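Local coordinates for protein rhamnogalacturonan endolyase YesW (Bacillus subtilis, PDB 2ZUX) that cleaves the rhamnogalacturonan of plant cell-wall pectin by endo-acting eliminative lysis, releasing oligosaccharides and requiring calcium or manganese for activity, at residues D461-Q466 and W475-G480; W457-L462 and K483-A488. All blocks are in the same frame, centred on the assembly; numbering follows the deposited sequence.

Contact 1. Residues D461-Q466 and W475-G480; sequences DLLREQ and WDYQNG. With CA (calcium ion), chain F.
Q466 and W475 lie on the two antiparallel strands of a hairpin, 465-468 and 471-476, whose backbones are bonded between Q466 and D473. Before its strand, 461-464 runs as an irregular loop; after D476, residues 477-479 adopt helical backbone angles and G480 a positive phi, easy for glycine. The long Q466 side chain bends at chi2 (78°) and brings OE1 over the backbone N and CB of W475, 3.3 Å from N at an angle too poor for a hydrogen bond. The indole of W475 (CG anti to the backbone N, chi1 179°) leads off from 461-466, and the side chain packs on I421 and S482. The hairpin forms the middle of a four-stranded antiparallel sheet, one blade of the beta-propeller; the loop before it, with E465 at the start of the strand, binds calcium, and D459 completes the protein ligands. L463 serves metal and packing alike: its backbone O binds calcium at 2.3 Å, while its CD1 lies 4.5 Å from Y477 CE2. Acidic residues suit the site: D461 gives OD1 (2.4 Å) and its backbone O, and E465, reaching back from the strand, chelates through OE1 and OE2. D476 OD1 accepts N479 N at 3.1 Å, an Asx motif.

Contact 2. Residues W457-L462 and K483-A488; sequences WWDGDL and KNMLTA. With CA (calcium ion), chain F.
D459 OD1 binds the calcium at 2.3 Å and also accepts the backbone N of D461 at 3.0 Å, closing an Asx turn. The N-H (149° at the hydrogen) approaches from above the carboxylate, 53° out of its plane. OD2 of the same carboxylate makes a salt bridge with K474, so both oxygens are engaged, and the calcium ion and the lysine would probably stabilise the negative charge. An aspartate suits this place because its short side chain can serve the metal and the nearby main chain together. Its backbone O takes part as well, accepting at 2.8 Å from the water that is also a calcium ligand.

On the flank of this turn lies M485. Its thioether bends at chi3 (85°), laying the methyl CE against D459 CB at 3.9 Å, while SD comes to the edge of the W458 indole, near the ring plane, 4.4 Å from CD1. A flexible, apolar methionine can fit such an angle between a carboxylate's stem and an aromatic rim. The W458 indole, with CG anti to the backbone N, brings CZ2 within 4.1 Å of L486 CD2; the approach is oblique to the ring. The indole's polar edge is served too: NE1 donates to a water lying in the ring plane at 3.1 Å, and this water donates to M485 O at 3.0 Å.

M485 and L486 form a classic beta bulge opposite I472, where strand 481-487 turns a corner. W458 packs on I472 of its own blade and on Y528 of strand 524-528, and L486 meets W517 of strand 514-519, bringing this outermost strand and the calcium loop against the neighbouring sheet.

Both contacts start from the same calcium-binding loop, sharing D461 and L462, and their centres lie about 9 Å apart. Contact 1 is the more buried and is made at one hairpin and the loops at its open ends, whereas contact 2 is partly buried and reaches across to the outer strand 481-487, the next strand of the same sheet. Neither has a direct hydrogen bond between its segments: contact 1 is sparse packing, while contact 2 combines aromatic and thioether contacts with a bridging water. Together they hold all seven ligand atoms of this calcium ion, one of them a water. E465 OE1 also probably accepts hydrogen bonds from the backbone N atoms of W458 and D459, tying the metal site to the loop's start.

Contact 1. Residues D461-Q466 and W475-G480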
loop_
_atom_site.group_PDB
_atom_site.type_symbol
_atom_site.label_atom_id
_atom_site.label_comp_id
_atom_site.label_asym_id
_atom_site.label_seq_id
_atom_site.Cartn_x
_atom_site.Cartn_y
_atom_site.Cartn_z
ATOM N N ASP A 461 -8.673 -20.518 -0.812
ATOM C CA ASP A 461 -7.969 -21.098 0.329
ATOM C C ASP A 461 -7.178 -20.051 1.112
ATOM O O ASP A 461 -6.968 -18.927 0.641
ATOM C CB ASP A 461 -7.126 -22.323 -0.067
ATOM C CG ASP A 461 -5.819 -21.970 -0.773
ATOM O OD1 ASP A 461 -5.320 -20.821 -0.661
ATOM O OD2 ASP A 461 -5.258 -22.874 -1.418
ATOM N N LEU A 462 -6.763 -20.420 2.319
ATOM C CA LEU A 462 -6.083 -19.504 3.223
ATOM C C LEU A 462 -4.601 -19.317 2.902
ATOM O O LEU A 462 -3.961 -18.443 3.485
ATOM C CB LEU A 462 -6.284 -19.953 4.676
ATOM C CG LEU A 462 -7.729 -19.922 5.196
ATOM C CD1 LEU A 462 -7.801 -20.594 6.559
ATOM C CD2 LEU A 462 -8.259 -18.490 5.280
ATOM N N LEU A 463 -4.068 -20.104 1.971
ATOM C CA LEU A 463 -2.712 -19.864 1.468
ATOM C C LEU A 463 -2.725 -18.578 0.649
ATOM O O LEU A 463 -3.786 -18.149 0.175
ATOM C CB LEU A 463 -2.221 -21.042 0.623
ATOM C CG LEU A 463 -2.144 -22.400 1.329
ATOM C CD1 LEU A 463 -1.724 -23.468 0.338
ATOM C CD2 LEU A 463 -1.173 -22.360 2.511
ATOM N N ARG A 464 -1.562 -17.958 0.485
ATOM C CA ARG A 464 -1.479 -16.742 -0.301
ATOM C C ARG A 464 -0.904 -17.041 -1.671
ATOM O O ARG A 464 0.063 -17.805 -1.806
ATOM C CB ARG A 464 -0.673 -15.668 0.432
ATOM C CG ARG A 464 -1.032 -14.257 0.004
ATOM C CD ARG A 464 -0.459 -13.203 0.917
ATOM N NE ARG A 464 -1.068 -11.897 0.656
ATOM C CZ ARG A 464 -0.605 -10.743 1.136
ATOM N NH1 ARG A 464 0.486 -10.723 1.898
ATOM N NH2 ARG A 464 -1.236 -9.605 0.858
ATOM N N GLU A 465 -1.517 -16.437 -2.685
ATOM C CA GLU A 465 -1.075 -16.579 -4.065
ATOM C C GLU A 465 -0.007 -15.516 -4.368
ATOM O O GLU A 465 0.361 -14.734 -3.487
ATOM C CB GLU A 465 -2.282 -16.496 -5.007
ATOM C CG GLU A 465 -3.230 -17.719 -4.930
ATOM C CD GLU A 465 -3.929 -17.887 -3.577
ATOM O OE1 GLU A 465 -4.818 -17.073 -3.244
ATOM O OE2 GLU A 465 -3.614 -18.860 -2.839
ATOM N N GLN A 466 0.515 -15.513 -5.588
ATOM C CA GLN A 466 1.586 -14.589 -5.960
ATOM C C GLN A 466 1.116 -13.669 -7.071
ATOM O O GLN A 466 0.334 -14.078 -7.934
ATOM C CB GLN A 466 2.835 -15.346 -6.419
ATOM C CG GLN A 466 3.553 -16.123 -5.312
ATOM C CD GLN A 466 2.848 -17.441 -4.978
ATOM O OE1 GLN A 466 2.571 -18.245 -5.868
ATOM N NE2 GLN A 466 2.505 -17.631 -3.714
ATOM N N TRP A 475 1.432 -21.328 -6.141
ATOM C CA TRP A 475 2.518 -22.267 -5.904
ATOM C C TRP A 475 1.983 -23.668 -5.652
ATOM O O TRP A 475 1.199 -23.893 -4.731
ATOM C CB TRP A 475 3.328 -21.790 -4.706
ATOM C CG TRP A 475 4.499 -22.639 -4.286
ATOM C CD1 TRP A 475 4.616 -23.320 -3.108
ATOM C CD2 TRP A 475 5.730 -22.858 -5.001
ATOM N NE1 TRP A 475 5.839 -23.944 -3.039
ATOM C CE2 TRP A 475 6.541 -23.684 -4.189
ATOM C CE3 TRP A 475 6.225 -22.443 -6.247
ATOM C CZ2 TRP A 475 7.815 -24.101 -4.577
ATOM C CZ3 TRP A 475 7.504 -22.867 -6.632
ATOM C CH2 TRP A 475 8.282 -23.683 -5.792
ATOM N N ASP A 476 2.413 -24.605 -6.493
ATOM C CA ASP A 476 2.118 -26.018 -6.300
ATOM C C ASP A 476 3.211 -26.528 -5.368
ATOM O O ASP A 476 4.330 -26.807 -5.806
ATOM C CB ASP A 476 2.136 -26.728 -7.661
ATOM C CG ASP A 476 1.942 -28.239 -7.563
ATOM O OD1 ASP A 476 2.106 -28.828 -6.475
ATOM O OD2 ASP A 476 1.637 -28.839 -8.609
ATOM N N TYR A 477 2.895 -26.611 -4.076
ATOM C CA TYR A 477 3.911 -26.896 -3.057
ATOM C C TYR A 477 4.401 -28.342 -3.082
ATOM O O TYR A 477 5.544 -28.613 -2.720
ATOM C CB TYR A 477 3.424 -26.516 -1.653
ATOM C CG TYR A 477 2.205 -27.280 -1.189
ATOM C CD1 TYR A 477 2.335 -28.500 -0.517
ATOM C CD2 TYR A 477 0.921 -26.780 -1.404
ATOM C CE1 TYR A 477 1.218 -29.204 -0.082
ATOM C CE2 TYR A 477 -0.202 -27.480 -0.979
ATOM C CZ TYR A 477 -0.045 -28.693 -0.321
ATOM O OH TYR A 477 -1.151 -29.385 0.116
ATOM N N GLN A 478 3.539 -29.258 -3.512
ATOM C CA GLN A 478 3.909 -30.673 -3.588
ATOM C C GLN A 478 4.933 -30.909 -4.691
ATOM O O GLN A 478 5.893 -31.661 -4.506
ATOM C CB GLN A 478 2.674 -31.547 -3.805
ATOM C CG GLN A 478 1.816 -31.707 -2.559
ATOM C CD GLN A 478 0.409 -32.190 -2.854
ATOM O OE1 GLN A 478 -0.066 -32.116 -3.990
ATOM N NE2 GLN A 478 -0.272 -32.678 -1.825
ATOM N N ASN A 479 4.738 -30.238 -5.823
ATOM C CA ASN A 479 5.591 -30.421 -6.992
ATOM C C ASN A 479 6.654 -29.328 -7.165
ATOM O O ASN A 479 7.533 -29.437 -8.020
ATOM C CB ASN A 479 4.727 -30.579 -8.249
ATOM C CG ASN A 479 3.688 -31.693 -8.104
ATOM O OD1 ASN A 479 2.487 -31.459 -8.235
ATOM N ND2 ASN A 479 4.151 -32.905 -7.811
ATOM N N GLY A 480 6.567 -28.280 -6.347
ATOM C CA GLY A 480 7.591 -27.236 -6.307
ATOM C C GLY A 480 7.660 -26.386 -7.560
ATOM O O GLY A 480 8.747 -26.064 -8.041
HETATM CA CA CA F . -5.479 -18.553 -1.287
HETATM O O HOH W 1 -6.902 -16.576 -0.937
#

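Contact 2. Residues W457-L462 and K483-A488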
loop_
_atom_site.group_PDB
_atom_site.type_symbol
_atom_site.label_atom_id
_atom_site.label_comp_id
_atom_site.label_asym_id
_atom_site.label_seq_id
_atom_site.Cartn_x
_atom_site.Cartn_y
_atom_site.Cartn_z
ATOM N N TRP A 457 -4.059 -12.583 -1.696
ATOM C CA TRP A 457 -5.125 -13.550 -1.410
ATOM C C TRP A 457 -6.154 -13.459 -2.524
ATOM O O TRP A 457 -6.901 -12.479 -2.599
ATOM C CB TRP A 457 -5.764 -13.305 -0.036
ATOM C CG TRP A 457 -4.810 -13.631 1.082
ATOM C CD1 TRP A 457 -4.334 -14.875 1.408
ATOM C CD2 TRP A 457 -4.195 -12.711 1.994
ATOM N NE1 TRP A 457 -3.453 -14.782 2.467
ATOM C CE2 TRP A 457 -3.347 -13.467 2.841
ATOM C CE3 TRP A 457 -4.267 -11.316 2.176
ATOM C CZ2 TRP A 457 -2.587 -12.878 3.858
ATOM C CZ3 TRP A 457 -3.507 -10.735 3.193
ATOM C CH2 TRP A 457 -2.673 -11.519 4.013
ATOM N N TRP A 458 -6.170 -14.469 -3.392
ATOM C CA TRP A 458 -6.996 -14.437 -4.602
ATOM C C TRP A 458 -8.001 -15.574 -4.720
ATOM O O TRP A 458 -9.157 -15.340 -5.086
ATOM C CB TRP A 458 -6.106 -14.407 -5.849
ATOM C CG TRP A 458 -6.882 -14.292 -7.114
ATOM C CD1 TRP A 458 -7.082 -15.268 -8.045
ATOM C CD2 TRP A 458 -7.584 -13.137 -7.584
ATOM N NE1 TRP A 458 -7.848 -14.783 -9.081
ATOM C CE2 TRP A 458 -8.177 -13.479 -8.818
ATOM C CE3 TRP A 458 -7.757 -11.836 -7.091
ATOM C CZ2 TRP A 458 -8.932 -12.566 -9.567
ATOM C CZ3 TRP A 458 -8.517 -10.934 -7.836
ATOM C CH2 TRP A 458 -9.090 -11.308 -9.058
ATOM N N ASP A 459 -7.566 -16.804 -4.456
ATOM C CA ASP A 459 -8.476 -17.933 -4.542
ATOM C C ASP A 459 -9.200 -18.158 -3.219
ATOM O O ASP A 459 -9.223 -17.274 -2.353
ATOM C CB ASP A 459 -7.777 -19.192 -5.084
ATOM C CG ASP A 459 -6.771 -19.790 -4.113
ATOM O OD1 ASP A 459 -6.788 -19.455 -2.902
ATOM O OD2 ASP A 459 -5.964 -20.618 -4.579
ATOM N N GLY A 460 -9.815 -19.326 -3.065
ATOM C CA GLY A 460 -10.642 -19.573 -1.897
ATOM C C GLY A 460 -9.933 -20.113 -0.673
ATOM O O GLY A 460 -10.531 -20.163 0.398
ATOM N N ASP A 461 -8.673 -20.518 -0.812
ATOM C CA ASP A 461 -7.969 -21.098 0.329
ATOM C C ASP A 461 -7.178 -20.051 1.112
ATOM O O ASP A 461 -6.968 -18.927 0.641
ATOM C CB ASP A 461 -7.126 -22.323 -0.067
ATOM C CG ASP A 461 -5.819 -21.970 -0.773
ATOM O OD1 ASP A 461 -5.320 -20.821 -0.661
ATOM O OD2 ASP A 461 -5.258 -22.874 -1.418
ATOM N N LEU A 462 -6.763 -20.420 2.319
ATOM C CA LEU A 462 -6.083 -19.504 3.223
ATOM C C LEU A 462 -4.601 -19.317 2.902
ATOM O O LEU A 462 -3.961 -18.443 3.485
ATOM C CB LEU A 462 -6.284 -19.953 4.676
ATOM C CG LEU A 462 -7.729 -19.922 5.196
ATOM C CD1 LEU A 462 -7.801 -20.594 6.559
ATOM C CD2 LEU A 462 -8.259 -18.490 5.280
ATOM N N LYS A 483 2.181 -22.077 -10.998
ATOM C CA LYS A 483 1.222 -22.245 -12.087
ATOM C C LYS A 483 0.355 -20.998 -12.174
ATOM O O LYS A 483 -0.039 -20.440 -11.149
ATOM C CB LYS A 483 0.359 -23.486 -11.848
ATOM C CG LYS A 483 1.155 -24.786 -11.915
ATOM C CD LYS A 483 0.349 -25.993 -11.496
ATOM C CE LYS A 483 1.259 -27.208 -11.301
ATOM N NZ LYS A 483 2.045 -27.561 -12.522
ATOM N N ASN A 484 0.056 -20.559 -13.393
ATOM C CA ASN A 484 -0.728 -19.347 -13.574
ATOM C C ASN A 484 -2.209 -19.546 -13.263
ATOM O O ASN A 484 -2.798 -20.558 -13.661
ATOM C CB ASN A 484 -0.560 -18.805 -14.994
ATOM C CG ASN A 484 -1.164 -17.431 -15.160
ATOM O OD1 ASN A 484 -0.781 -16.478 -14.482
ATOM N ND2 ASN A 484 -2.112 -17.318 -16.067
ATOM N N MET A 485 -2.798 -18.576 -12.559
ATOM C CA MET A 485 -4.226 -18.573 -12.224
ATOM C C MET A 485 -4.981 -17.526 -13.031
ATOM O O MET A 485 -6.129 -17.734 -13.421
ATOM C CB MET A 485 -4.435 -18.259 -10.746
ATOM C CG MET A 485 -4.074 -19.364 -9.796
ATOM S SD MET A 485 -4.991 -19.155 -8.257
ATOM C CE MET A 485 -6.539 -19.958 -8.666
ATOM N N LEU A 486 -4.341 -16.380 -13.239
ATOM C CA LEU A 486 -4.933 -15.285 -13.992
ATOM C C LEU A 486 -3.859 -14.585 -14.797
ATOM O O LEU A 486 -2.792 -14.282 -14.279
ATOM C CB LEU A 486 -5.609 -14.275 -13.051
ATOM C CG LEU A 486 -6.112 -12.978 -13.710
ATOM C CD1 LEU A 486 -7.319 -13.225 -14.612
ATOM C CD2 LEU A 486 -6.410 -11.904 -12.669
ATOM N N THR A 487 -4.145 -14.344 -16.072
ATOM C CA THR A 487 -3.363 -13.416 -16.868
ATOM C C THR A 487 -4.333 -12.344 -17.350
ATOM O O THR A 487 -5.297 -12.638 -18.065
ATOM C CB THR A 487 -2.639 -14.132 -18.033
ATOM O OG1 THR A 487 -1.649 -15.017 -17.492
ATOM C CG2 THR A 487 -1.947 -13.128 -18.951
ATOM N N ALA A 488 -4.109 -11.111 -16.912
ATOM C CA ALA A 488 -5.033 -10.026 -17.221
ATOM C C ALA A 488 -4.687 -9.406 -18.573
ATOM O O ALA A 488 -4.001 -8.392 -18.661
ATOM C CB ALA A 488 -5.031 -8.990 -16.112
HETATM CA CA CA F . -5.479 -18.553 -1.287
HETATM O O HOH W 2 -8.241 -16.623 -11.523
HETATM O O HOH W 1 -6.902 -16.576 -0.937
#